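PDB 4CH7: siroheme decarboxylase from Hydrogenobacter thermophilus, which catalyses the decarboxylation of siroheme to 12,18-didecarboxysiroheme, a step in the biosynthesis of heme d1. Local coordinates for residues I69-D74 and K130-L135; E80-V85 and F101-T106; H93-T98 and T309-K314; N234-W239 and F276-G281. All blocks are in the same frame, centred on the assembly; numbering follows the deposited sequence.

Interaction 1: I69-D74 and K130-L135; sequences IAFKVD and KDYLVL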
# COMPACT_ATOMS: atom_id res chain seq x y z
N ILE A 69 0.24 -8.04 9.67
CA ILE A 69 -0.04 -9.24 10.45
C ILE A 69 1.10 -10.25 10.33
O ILE A 69 1.67 -10.43 9.25
CB ILE A 69 -1.36 -9.89 10.00
CG1 ILE A 69 -2.48 -8.85 9.93
CG2 ILE A 69 -1.75 -11.03 10.93
CD1 ILE A 69 -2.73 -8.13 11.25
N ALA A 70 1.44 -10.90 11.44
CA ALA A 70 2.49 -11.91 11.46
C ALA A 70 1.95 -13.20 12.07
O ALA A 70 1.40 -13.17 13.17
CB ALA A 70 3.69 -11.42 12.24
N PHE A 71 2.12 -14.31 11.37
CA PHE A 71 1.68 -15.61 11.87
C PHE A 71 2.88 -16.48 12.26
O PHE A 71 3.89 -16.50 11.56
CB PHE A 71 0.85 -16.35 10.82
CG PHE A 71 -0.59 -15.93 10.77
CD1 PHE A 71 -1.05 -14.84 11.51
CD2 PHE A 71 -1.50 -16.63 9.99
CE1 PHE A 71 -2.38 -14.46 11.47
CE2 PHE A 71 -2.84 -16.26 9.94
CZ PHE A 71 -3.28 -15.17 10.67
N LYS A 72 2.76 -17.20 13.37
CA LYS A 72 3.74 -18.24 13.69
C LYS A 72 3.24 -19.58 13.17
O LYS A 72 2.39 -20.22 13.80
CB LYS A 72 4.04 -18.31 15.19
CG LYS A 72 4.96 -19.46 15.57
CD LYS A 72 6.03 -19.03 16.56
CE LYS A 72 5.42 -18.47 17.83
NZ LYS A 72 6.46 -18.14 18.83
N VAL A 73 3.75 -19.98 12.02
CA VAL A 73 3.37 -21.23 11.38
C VAL A 73 4.62 -22.09 11.26
O VAL A 73 5.71 -21.55 11.06
CB VAL A 73 2.82 -20.98 9.97
CG1 VAL A 73 2.18 -22.23 9.41
CG2 VAL A 73 1.82 -19.83 9.99
N ASP A 74 4.51 -23.40 11.39
CA ASP A 74 5.69 -24.22 11.13
C ASP A 74 5.70 -24.79 9.72
O ASP A 74 4.65 -25.02 9.12
CB ASP A 74 5.90 -25.30 12.20
CG ASP A 74 7.37 -25.45 12.56
OD1 ASP A 74 8.22 -25.37 11.65
OD2 ASP A 74 7.68 -25.64 13.76
N LYS A 130 -1.64 -20.34 16.72
CA LYS A 130 -1.79 -19.89 18.10
C LYS A 130 -1.23 -18.49 18.34
O LYS A 130 -1.89 -17.64 18.94
CB LYS A 130 -1.14 -20.89 19.06
CG LYS A 130 -1.55 -20.68 20.51
CD LYS A 130 -1.11 -21.85 21.39
CE LYS A 130 0.38 -21.81 21.68
NZ LYS A 130 0.79 -22.93 22.57
N ASP A 131 -0.02 -18.25 17.85
CA ASP A 131 0.64 -16.97 18.08
C ASP A 131 0.65 -16.10 16.83
O ASP A 131 1.16 -16.51 15.78
CB ASP A 131 2.07 -17.19 18.58
CG ASP A 131 2.12 -17.88 19.93
OD1 ASP A 131 1.24 -17.59 20.77
OD2 ASP A 131 3.03 -18.71 20.14
N TYR A 132 0.09 -14.90 16.95
CA TYR A 132 0.13 -13.94 15.85
C TYR A 132 0.31 -12.51 16.34
O TYR A 132 0.10 -12.20 17.52
CB TYR A 132 -1.11 -14.06 14.96
CG TYR A 132 -2.43 -13.81 15.67
CD1 TYR A 132 -2.97 -12.54 15.76
CD2 TYR A 132 -3.16 -14.87 16.21
CE1 TYR A 132 -4.17 -12.31 16.40
CE2 TYR A 132 -4.36 -14.65 16.84
CZ TYR A 132 -4.87 -13.37 16.93
OH TYR A 132 -6.07 -13.15 17.56
N LEU A 133 0.72 -11.64 15.42
CA LEU A 133 0.94 -10.24 15.74
C LEU A 133 0.03 -9.35 14.91
O LEU A 133 -0.23 -9.63 13.74
CB LEU A 133 2.40 -9.86 15.50
CG LEU A 133 3.45 -10.63 16.29
CD1 LEU A 133 4.85 -10.19 15.90
CD2 LEU A 133 3.23 -10.45 17.78
N VAL A 134 -0.47 -8.28 15.53
CA VAL A 134 -1.28 -7.30 14.83
C VAL A 134 -0.62 -5.93 14.99
O VAL A 134 -0.81 -5.25 16.01
CB VAL A 134 -2.73 -7.29 15.34
CG1 VAL A 134 -3.51 -6.16 14.69
CG2 VAL A 134 -3.40 -8.62 15.05
N LEU A 135 0.16 -5.54 13.99
CA LEU A 135 0.96 -4.32 14.07
C LEU A 135 0.45 -3.25 13.10
O LEU A 135 0.36 -3.49 11.89
CB LEU A 135 2.43 -4.63 13.77
CG LEU A 135 3.02 -5.84 14.50
CD1 LEU A 135 4.47 -6.06 14.09
CD2 LEU A 135 2.91 -5.67 16.00
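The Phe71 ring receives the CB methylene of Tyr132 at a slant, with Phe71 CD1 3.5 Å from Tyr132 CB. The two side chains lie side by side and point the same way, and the Tyr132 ring turns away from the neighbouring strand toward Val120 and Ala124 of helix 116-126. Phe71 has a second aromatic partner in Phe105, with which it packs edge-to-face. Next along this face, Ile69 CD1 meets Val134 CG2 at 3.9 Å, and CG1 of Ile69, anti to the carbonyl carbon (chi1 -49°), is the branch that carries CD1 there. The opposite face of the sheet bears Ala70 and Leu133, whose CB atoms touch at 3.8 Å.

The strands run antiparallel. Ala70 and Leu133 form the hydrogen-bonded pair, Leu133 N reaching Ala70 O at 2.8 Å and Ala70 N reaching Leu133 O at 3.1 Å. Lys72 N also bonds to Asp131 O at 3.0 Å. The Lys72 chain, bent at chi2 and chi3, brings CE 3.3 Å from Asp131 OD2, with Lys72 NZ 3.7 Å from the same oxygen, a long salt bridge. Phe101 offers Lys72 a cation-pi contact as well.

This pairing joins the first and last strands of a ferredoxin-like unit, residues 65-71 and 132-139. Backbone bonds and apolar side chains thus do most of the joining, while the partly exposed Lys72 and Asp131 probably add only a modest electrostatic attraction beside this backbone bond.

Interaction 2: E80-V85 and F101-T106; sequences EVANFV and FNLWFT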
# COMPACT_ATOMS: atom_id res chain seq x y z
N GLU A 80 0.33 -24.27 3.12
CA GLU A 80 -1.12 -24.38 3.29
C GLU A 80 -1.71 -23.09 3.86
O GLU A 80 -2.69 -22.56 3.34
CB GLU A 80 -1.46 -25.56 4.20
CG GLU A 80 -2.92 -25.62 4.62
CD GLU A 80 -3.22 -26.83 5.49
OE1 GLU A 80 -2.28 -27.58 5.82
OE2 GLU A 80 -4.40 -27.02 5.84
N VAL A 81 -1.10 -22.60 4.94
CA VAL A 81 -1.54 -21.36 5.58
C VAL A 81 -1.37 -20.16 4.65
O VAL A 81 -2.25 -19.30 4.57
CB VAL A 81 -0.77 -21.12 6.90
CG1 VAL A 81 -1.04 -19.73 7.44
CG2 VAL A 81 -1.15 -22.16 7.93
N ALA A 82 -0.25 -20.12 3.93
CA ALA A 82 0.05 -19.02 3.02
C ALA A 82 -1.02 -18.86 1.94
O ALA A 82 -1.44 -17.74 1.63
CB ALA A 82 1.42 -19.21 2.39
N ASN A 83 -1.43 -19.98 1.35
CA ASN A 83 -2.46 -19.97 0.32
C ASN A 83 -3.83 -19.56 0.87
O ASN A 83 -4.63 -18.96 0.16
CB ASN A 83 -2.55 -21.33 -0.37
CG ASN A 83 -1.19 -21.88 -0.74
OD1 ASN A 83 -0.47 -21.31 -1.56
ND2 ASN A 83 -0.83 -23.01 -0.14
N PHE A 84 -4.08 -19.88 2.13
CA PHE A 84 -5.30 -19.44 2.80
C PHE A 84 -5.30 -17.92 2.92
O PHE A 84 -6.31 -17.27 2.65
CB PHE A 84 -5.41 -20.07 4.20
CG PHE A 84 -6.54 -19.52 5.01
CD1 PHE A 84 -7.84 -19.99 4.85
CD2 PHE A 84 -6.32 -18.51 5.95
CE1 PHE A 84 -8.89 -19.48 5.60
CE2 PHE A 84 -7.36 -18.00 6.70
CZ PHE A 84 -8.65 -18.48 6.53
N VAL A 85 -4.16 -17.37 3.32
CA VAL A 85 -4.00 -15.92 3.47
C VAL A 85 -4.23 -15.19 2.14
O VAL A 85 -4.95 -14.20 2.08
CB VAL A 85 -2.60 -15.57 4.01
CG1 VAL A 85 -2.39 -14.07 4.01
CG2 VAL A 85 -2.42 -16.13 5.41
N PHE A 101 8.09 -15.61 13.97
CA PHE A 101 6.92 -15.37 13.14
C PHE A 101 7.40 -15.39 11.69
O PHE A 101 8.06 -14.46 11.23
CB PHE A 101 6.26 -14.04 13.48
CG PHE A 101 5.70 -13.98 14.88
CD1 PHE A 101 4.41 -14.43 15.13
CD2 PHE A 101 6.45 -13.48 15.93
CE1 PHE A 101 3.88 -14.38 16.41
CE2 PHE A 101 5.93 -13.42 17.21
CZ PHE A 101 4.64 -13.88 17.45
N ASN A 102 7.07 -16.47 10.98
CA ASN A 102 7.63 -16.73 9.66
C ASN A 102 6.70 -16.35 8.50
O ASN A 102 7.07 -16.48 7.34
CB ASN A 102 8.03 -18.20 9.54
CG ASN A 102 6.92 -19.13 9.97
OD1 ASN A 102 6.13 -18.80 10.86
ND2 ASN A 102 6.85 -20.31 9.36
N LEU A 103 5.49 -15.91 8.83
CA LEU A 103 4.55 -15.47 7.79
C LEU A 103 4.04 -14.07 8.08
O LEU A 103 3.34 -13.84 9.07
CB LEU A 103 3.38 -16.45 7.65
CG LEU A 103 2.52 -16.22 6.41
CD1 LEU A 103 3.30 -16.58 5.16
CD2 LEU A 103 1.22 -16.99 6.48
N TRP A 104 4.38 -13.13 7.20
CA TRP A 104 3.99 -11.74 7.36
C TRP A 104 3.15 -11.27 6.18
O TRP A 104 3.58 -11.36 5.03
CB TRP A 104 5.22 -10.86 7.49
CG TRP A 104 5.94 -11.03 8.78
CD1 TRP A 104 6.69 -12.10 9.17
CD2 TRP A 104 5.99 -10.09 9.87
NE1 TRP A 104 7.19 -11.89 10.44
CE2 TRP A 104 6.78 -10.66 10.88
CE3 TRP A 104 5.44 -8.83 10.07
CZ2 TRP A 104 7.02 -10.01 12.09
CZ3 TRP A 104 5.69 -8.18 11.27
CH2 TRP A 104 6.47 -8.76 12.26
N PHE A 105 1.96 -10.75 6.47
CA PHE A 105 1.13 -10.18 5.42
C PHE A 105 0.49 -8.86 5.83
O PHE A 105 0.32 -8.58 7.02
CB PHE A 105 0.08 -11.19 4.92
CG PHE A 105 -0.87 -11.66 5.98
CD1 PHE A 105 -0.54 -12.73 6.80
CD2 PHE A 105 -2.11 -11.06 6.13
CE1 PHE A 105 -1.42 -13.17 7.77
CE2 PHE A 105 -3.00 -11.49 7.10
CZ PHE A 105 -2.66 -12.56 7.92
N THR A 106 0.15 -8.06 4.83
CA THR A 106 -0.55 -6.81 5.06
C THR A 106 -2.04 -7.04 4.86
O THR A 106 -2.46 -7.49 3.80
CB THR A 106 -0.06 -5.70 4.11
OG1 THR A 106 1.32 -5.42 4.37
CG2 THR A 106 -0.88 -4.43 4.31
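Val85 meets the Phe105 ring from above: its CG1 methyl lies 3.6 Å from the ring centroid and 17° off the normal, a CH-pi contact displaced toward the CG side of the ring, where Val85 CG1 is 3.5 Å from Phe105 CG. The two side chains cross obliquely. CG of Phe105 stands between the backbone N and the carbonyl carbon (chi1 60°), which places CG on the side of the helix. The Val85 and Leu103 side chains slide past each other in opposite directions, Val85 CG2 3.9 Å from Leu103 CD2. That same CD2 touches Val81 CG1 at 3.7 Å, and one leucine methyl therefore bridges two valines a helical turn apart. Phe312, on strand 303-314, packs against both Leu103 and Ala82.

An alanine at Phe105 would probably leave Val85 CG1 without its aromatic face and Phe71 without its edge-to-face mate, opening a gap between helix and sheet.

Trp104 projects to the other side of the strand, where its NE1 bonds in the ring plane to Phe101 O at 2.8 Å. Just before it, Asn102 and Leu103 both face Phe71, a classic beta bulge. Helix 80-85 runs within 2° of parallel to strand 103-106, the axes 10.2 Å apart. Such a helix laid on an antiparallel sheet, here through valines packed on a leucine and a phenylalanine ring, is the layout of the beta-alpha-beta-beta-alpha-beta ferredoxin-like fold of AsnC-type ligand-binding domains.

Interaction 3: H93-T98 and T309-K314; sequences HNYERT and TREFKK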
# COMPACT_ATOMS: atom_id res chain seq x y z
N HIS A 93 0.07 -7.80 0.43
CA HIS A 93 1.35 -8.48 0.35
C HIS A 93 1.36 -9.65 1.32
O HIS A 93 0.79 -9.56 2.40
CB HIS A 93 2.49 -7.52 0.68
CG HIS A 93 2.45 -6.24 -0.09
ND1 HIS A 93 2.97 -6.12 -1.37
CD2 HIS A 93 1.94 -5.03 0.23
CE1 HIS A 93 2.78 -4.89 -1.80
NE2 HIS A 93 2.16 -4.20 -0.85
N ASN A 94 2.00 -10.75 0.92
CA ASN A 94 2.20 -11.88 1.82
C ASN A 94 3.60 -12.45 1.63
O ASN A 94 4.02 -12.73 0.51
CB ASN A 94 1.15 -12.97 1.59
CG ASN A 94 1.21 -14.08 2.63
OD1 ASN A 94 1.84 -13.93 3.68
ND2 ASN A 94 0.56 -15.20 2.35
N TYR A 95 4.33 -12.61 2.74
CA TYR A 95 5.72 -13.02 2.66
C TYR A 95 6.08 -14.08 3.69
O TYR A 95 5.56 -14.08 4.81
CB TYR A 95 6.64 -11.81 2.83
CG TYR A 95 6.63 -10.87 1.66
CD1 TYR A 95 7.37 -11.15 0.52
CD2 TYR A 95 5.89 -9.69 1.68
CE1 TYR A 95 7.37 -10.29 -0.56
CE2 TYR A 95 5.88 -8.83 0.60
CZ TYR A 95 6.62 -9.14 -0.52
OH TYR A 95 6.63 -8.29 -1.60
N GLU A 96 6.98 -14.98 3.30
CA GLU A 96 7.65 -15.84 4.26
C GLU A 96 8.92 -15.12 4.68
O GLU A 96 9.70 -14.69 3.83
CB GLU A 96 7.98 -17.19 3.66
CG GLU A 96 8.83 -18.06 4.58
CD GLU A 96 9.19 -19.39 3.96
OE1 GLU A 96 8.55 -19.78 2.97
OE2 GLU A 96 10.11 -20.05 4.48
N ARG A 97 9.12 -14.99 5.99
CA ARG A 97 10.28 -14.27 6.49
C ARG A 97 11.08 -15.07 7.51
O ARG A 97 10.58 -16.02 8.11
CB ARG A 97 9.85 -12.91 7.07
CG ARG A 97 9.19 -12.00 6.05
CD ARG A 97 8.97 -10.59 6.58
NE ARG A 97 8.33 -9.74 5.57
CZ ARG A 97 8.99 -9.11 4.61
NH1 ARG A 97 10.31 -9.23 4.51
NH2 ARG A 97 8.34 -8.36 3.73
N THR A 98 12.34 -14.67 7.68
CA THR A 98 13.23 -15.32 8.63
C THR A 98 13.02 -14.75 10.03
O THR A 98 13.62 -13.73 10.40
CB THR A 98 14.71 -15.13 8.23
OG1 THR A 98 15.08 -13.75 8.37
CG2 THR A 98 14.92 -15.57 6.79
N THR A 309 12.04 -14.60 2.12
CA THR A 309 12.52 -15.81 1.45
C THR A 309 11.47 -16.37 0.48
O THR A 309 11.76 -17.29 -0.29
CB THR A 309 12.95 -16.89 2.46
OG1 THR A 309 11.89 -17.14 3.39
CG2 THR A 309 14.18 -16.44 3.22
N ARG A 310 10.27 -15.81 0.53
CA ARG A 310 9.20 -16.16 -0.40
C ARG A 310 8.20 -15.01 -0.56
O ARG A 310 7.92 -14.28 0.39
CB ARG A 310 8.44 -17.41 0.06
CG ARG A 310 9.05 -18.73 -0.41
CD ARG A 310 8.00 -19.83 -0.53
NE ARG A 310 7.08 -19.60 -1.64
CZ ARG A 310 6.26 -20.52 -2.14
NH1 ARG A 310 6.23 -21.73 -1.62
NH2 ARG A 310 5.47 -20.22 -3.16
N GLU A 311 7.67 -14.86 -1.77
CA GLU A 311 6.59 -13.92 -2.02
C GLU A 311 5.36 -14.67 -2.51
O GLU A 311 5.31 -15.13 -3.65
CB GLU A 311 7.00 -12.85 -3.05
CG GLU A 311 5.90 -11.83 -3.34
CD GLU A 311 6.43 -10.59 -4.04
OE1 GLU A 311 7.14 -10.74 -5.06
OE2 GLU A 311 6.15 -9.47 -3.57
N PHE A 312 4.37 -14.81 -1.63
CA PHE A 312 3.16 -15.56 -1.95
C PHE A 312 2.16 -14.70 -2.70
O PHE A 312 1.31 -15.22 -3.43
CB PHE A 312 2.52 -16.09 -0.68
CG PHE A 312 3.36 -17.10 0.04
CD1 PHE A 312 3.54 -18.37 -0.49
CD2 PHE A 312 3.96 -16.79 1.25
CE1 PHE A 312 4.31 -19.31 0.17
CE2 PHE A 312 4.73 -17.72 1.92
CZ PHE A 312 4.91 -18.98 1.37
N LYS A 313 2.27 -13.39 -2.53
CA LYS A 313 1.28 -12.47 -3.08
C LYS A 313 1.77 -11.03 -3.03
O LYS A 313 2.26 -10.56 -2.00
CB LYS A 313 -0.03 -12.60 -2.30
CG LYS A 313 -1.20 -11.86 -2.90
CD LYS A 313 -2.46 -12.13 -2.08
CE LYS A 313 -3.68 -11.50 -2.72
NZ LYS A 313 -4.90 -11.78 -1.93
N LYS A 314 1.65 -10.34 -4.16
CA LYS A 314 1.88 -8.91 -4.21
C LYS A 314 0.93 -8.29 -5.21
O LYS A 314 1.28 -8.06 -6.37
CB LYS A 314 3.32 -8.59 -4.59
CG LYS A 314 3.65 -7.10 -4.49
CD LYS A 314 5.01 -6.79 -5.07
CE LYS A 314 5.49 -5.42 -4.61
NZ LYS A 314 4.47 -4.36 -4.82
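His93 to Glu96 pair antiparallel with Arg310 to Lys314, the axes of 93-97 and 309-311 4.7 Å apart, and the register slips by one where Phe312 and Lys313 both face Asn94 in a classic beta bulge. Thr309 and Arg310 form a second such bulge opposite Glu96.

His93, inferred to be an active-site residue, lies beside Lys314: His93 ND1 is 3.3 Å from Lys314 CG, at the ring edge, and Lys314 NZ stands in the ring plane 3.5 Å from His93 CE1. On the same face Tyr95 and Glu311 run alongside one another, ring and carboxylate planes 32° apart; the modelled OH to OE2 separation is too short to be read literally.

Across the sheet, Phe312 fits between Asn94 and Glu96. Its CB is 3.7 Å from Asn94 ND2, which bonds to Asn86, and its CE2 is 3.7 Å from Glu96 CB. Phe312 CE1 also sits over the centre of the Arg310 guanidinium, 3.2 Å above its plane. A serine in place of Phe312 would probably open a gap beside Leu103 and Leu78 and strip the Arg310 guanidinium of the ring against one of its faces.

Glu96 extends past Arg310, its OE1 3.5 Å from Arg310 CD, while its other oxygen, OE2, makes a salt bridge with Arg75. The buried carboxylate is thus probably balanced by Arg75 more than by Arg310, while His93 ND1 is buried here without a polar partner in the model.

Interaction 4: N234-W239 and F276-G281; sequences NAMSVW and FAMMHG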
# COMPACT_ATOMS: atom_id res chain seq x y z
N ASN A 234 16.13 -9.33 0.00
CA ASN A 234 15.31 -8.31 0.63
C ASN A 234 15.04 -8.64 2.09
O ASN A 234 14.97 -9.82 2.46
CB ASN A 234 13.98 -8.15 -0.12
CG ASN A 234 14.17 -7.63 -1.53
OD1 ASN A 234 14.11 -6.42 -1.76
ND2 ASN A 234 14.38 -8.53 -2.48
N ALA A 235 14.90 -7.62 2.91
CA ALA A 235 14.62 -7.82 4.33
C ALA A 235 13.86 -6.66 4.92
O ALA A 235 14.11 -5.50 4.59
CB ALA A 235 15.91 -8.04 5.10
N MSE A 236 12.90 -6.99 5.78
CA MSE A 236 12.30 -6.00 6.66
C MSE A 236 13.19 -5.91 7.89
O MSE A 236 13.25 -6.85 8.68
CB MSE A 236 10.88 -6.42 7.05
CG MSE A 236 10.34 -5.74 8.30
SE MSE A 236 8.55 -6.34 8.73
CE MSE A 236 7.67 -5.80 7.09
N SER A 237 13.91 -4.81 8.02
CA SER A 237 14.71 -4.59 9.22
C SER A 237 13.83 -3.92 10.27
O SER A 237 13.15 -2.94 9.98
CB SER A 237 15.93 -3.72 8.91
OG SER A 237 15.54 -2.39 8.61
N VAL A 238 13.82 -4.48 11.47
CA VAL A 238 13.03 -3.90 12.55
C VAL A 238 13.95 -3.42 13.67
O VAL A 238 14.91 -4.09 14.03
CB VAL A 238 11.97 -4.89 13.08
CG1 VAL A 238 10.96 -5.20 11.99
CG2 VAL A 238 12.61 -6.17 13.59
N TRP A 239 13.65 -2.24 14.21
CA TRP A 239 14.54 -1.60 15.17
C TRP A 239 13.79 -1.11 16.41
O TRP A 239 12.66 -0.62 16.31
CB TRP A 239 15.26 -0.42 14.51
CG TRP A 239 15.95 -0.79 13.23
CD1 TRP A 239 15.37 -0.96 12.00
CD2 TRP A 239 17.35 -1.04 13.05
NE1 TRP A 239 16.32 -1.30 11.08
CE2 TRP A 239 17.55 -1.36 11.69
CE3 TRP A 239 18.45 -1.03 13.91
CZ2 TRP A 239 18.81 -1.66 11.17
CZ3 TRP A 239 19.70 -1.33 13.39
CH2 TRP A 239 19.87 -1.64 12.04
N PHE A 276 10.54 0.31 11.43
CA PHE A 276 10.66 -0.67 10.35
C PHE A 276 11.36 -0.01 9.17
O PHE A 276 11.05 1.13 8.81
CB PHE A 276 9.28 -1.17 9.90
CG PHE A 276 8.59 -2.06 10.91
CD1 PHE A 276 8.86 -1.97 12.27
CD2 PHE A 276 7.66 -3.00 10.47
CE1 PHE A 276 8.21 -2.80 13.18
CE2 PHE A 276 7.01 -3.83 11.38
CZ PHE A 276 7.29 -3.73 12.74
N ALA A 277 12.32 -0.71 8.57
CA ALA A 277 13.02 -0.19 7.40
C ALA A 277 13.26 -1.29 6.38
O ALA A 277 14.07 -2.20 6.61
CB ALA A 277 14.33 0.46 7.80
N MSE A 278 12.58 -1.20 5.24
CA MSE A 278 12.74 -2.18 4.18
C MSE A 278 14.14 -2.08 3.59
O MSE A 278 14.53 -1.04 3.06
CB MSE A 278 11.70 -1.98 3.08
CG MSE A 278 10.25 -2.03 3.55
SE MSE A 278 9.83 -3.60 4.62
CE MSE A 278 9.89 -2.78 6.37
N MSE A 279 14.90 -3.16 3.71
CA MSE A 279 16.23 -3.21 3.11
C MSE A 279 16.26 -4.15 1.92
O MSE A 279 15.46 -5.09 1.83
CB MSE A 279 17.28 -3.62 4.14
CG MSE A 279 17.64 -2.55 5.17
SE MSE A 279 18.78 -3.24 6.57
CE MSE A 279 19.01 -1.63 7.62
N HIS A 280 17.17 -3.88 1.00
CA HIS A 280 17.42 -4.77 -0.13
C HIS A 280 18.90 -4.72 -0.46
O HIS A 280 19.58 -3.73 -0.18
CB HIS A 280 16.58 -4.37 -1.35
CG HIS A 280 16.76 -2.94 -1.77
ND1 HIS A 280 15.74 -2.02 -1.75
CD2 HIS A 280 17.85 -2.28 -2.24
CE1 HIS A 280 16.19 -0.85 -2.18
NE2 HIS A 280 17.47 -0.99 -2.48
N GLY A 281 19.40 -5.81 -1.03
CA GLY A 281 20.79 -5.88 -1.43
C GLY A 281 20.94 -6.96 -2.48
O GLY A 281 19.96 -7.62 -2.84
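With CG1 anti to the carbonyl carbon (chi1 -64°), Val238 lays this methyl over the centre of the Phe276 ring, 3.8 Å from its centroid and only 10° off the normal, a CH-pi contact. Met236 reaches the same ring from another direction: CG is anti to the backbone N (chi1 160°) and the selenium of this selenomethionine lies 3.9 Å from Phe276 CD2, an oblique Met-aromatic contact. These pairs belong to an antiparallel ladder between neighbouring strands of the second AsnC-like domain, part of the eight-stranded alpha-beta barrel. Met278 lies on this face too, its bent chain bringing CE to 3.6 Å from Met236 CG.

Ala235 with Met279 and Ser237 with Ala277 are the hydrogen-bonded pairs. Met279 N gives the shortest of the backbone bonds, 2.6 Å to Ala235 O. Ser237 holds Ala277 O twice, through its N and through its hydroxyl, though the modelled hydroxyl bond is very short and its exact length doubtful. The same hydroxyl oxygen accepts Trp239 NE1 at 2.8 Å, in the plane of the indole, which probably helps to set the turn of that ring.

On this second face, helix 284-297 packs over Trp239 and Met279, and Tyr303 stacks on the indole. The extended chain of Met279 passes Ser237, its SE 3.7 Å from Ser237 CB, and crosses Trp239 at about a right angle, ending with Met279 CE at the indole edge, 3.6 Å from Trp239 CZ2.

All four contacts reach one closed antiparallel barrel. Interactions 1, 3 and 4 are strand pairings, whereas interaction 2 lays a helix on the sheet by apolar packing. Interactions 2 and 4 are buried; 1 and 3 are partly open and carry charged side chains. Interactions 1 and 2 lie on neighbouring strands, 65-71 and 103-109, joined by Phe71 N to Leu103 O, and interaction 2 likewise meets 3 through Trp104 O and Tyr95 N. Interaction 3 stitches the two AsnC-like ranges together, pairing strand 91-97 of one with strand 303-314 of the other, while interaction 4 lies wholly in the second. Trp104 of 101-106 packs against Met236 of 234-239.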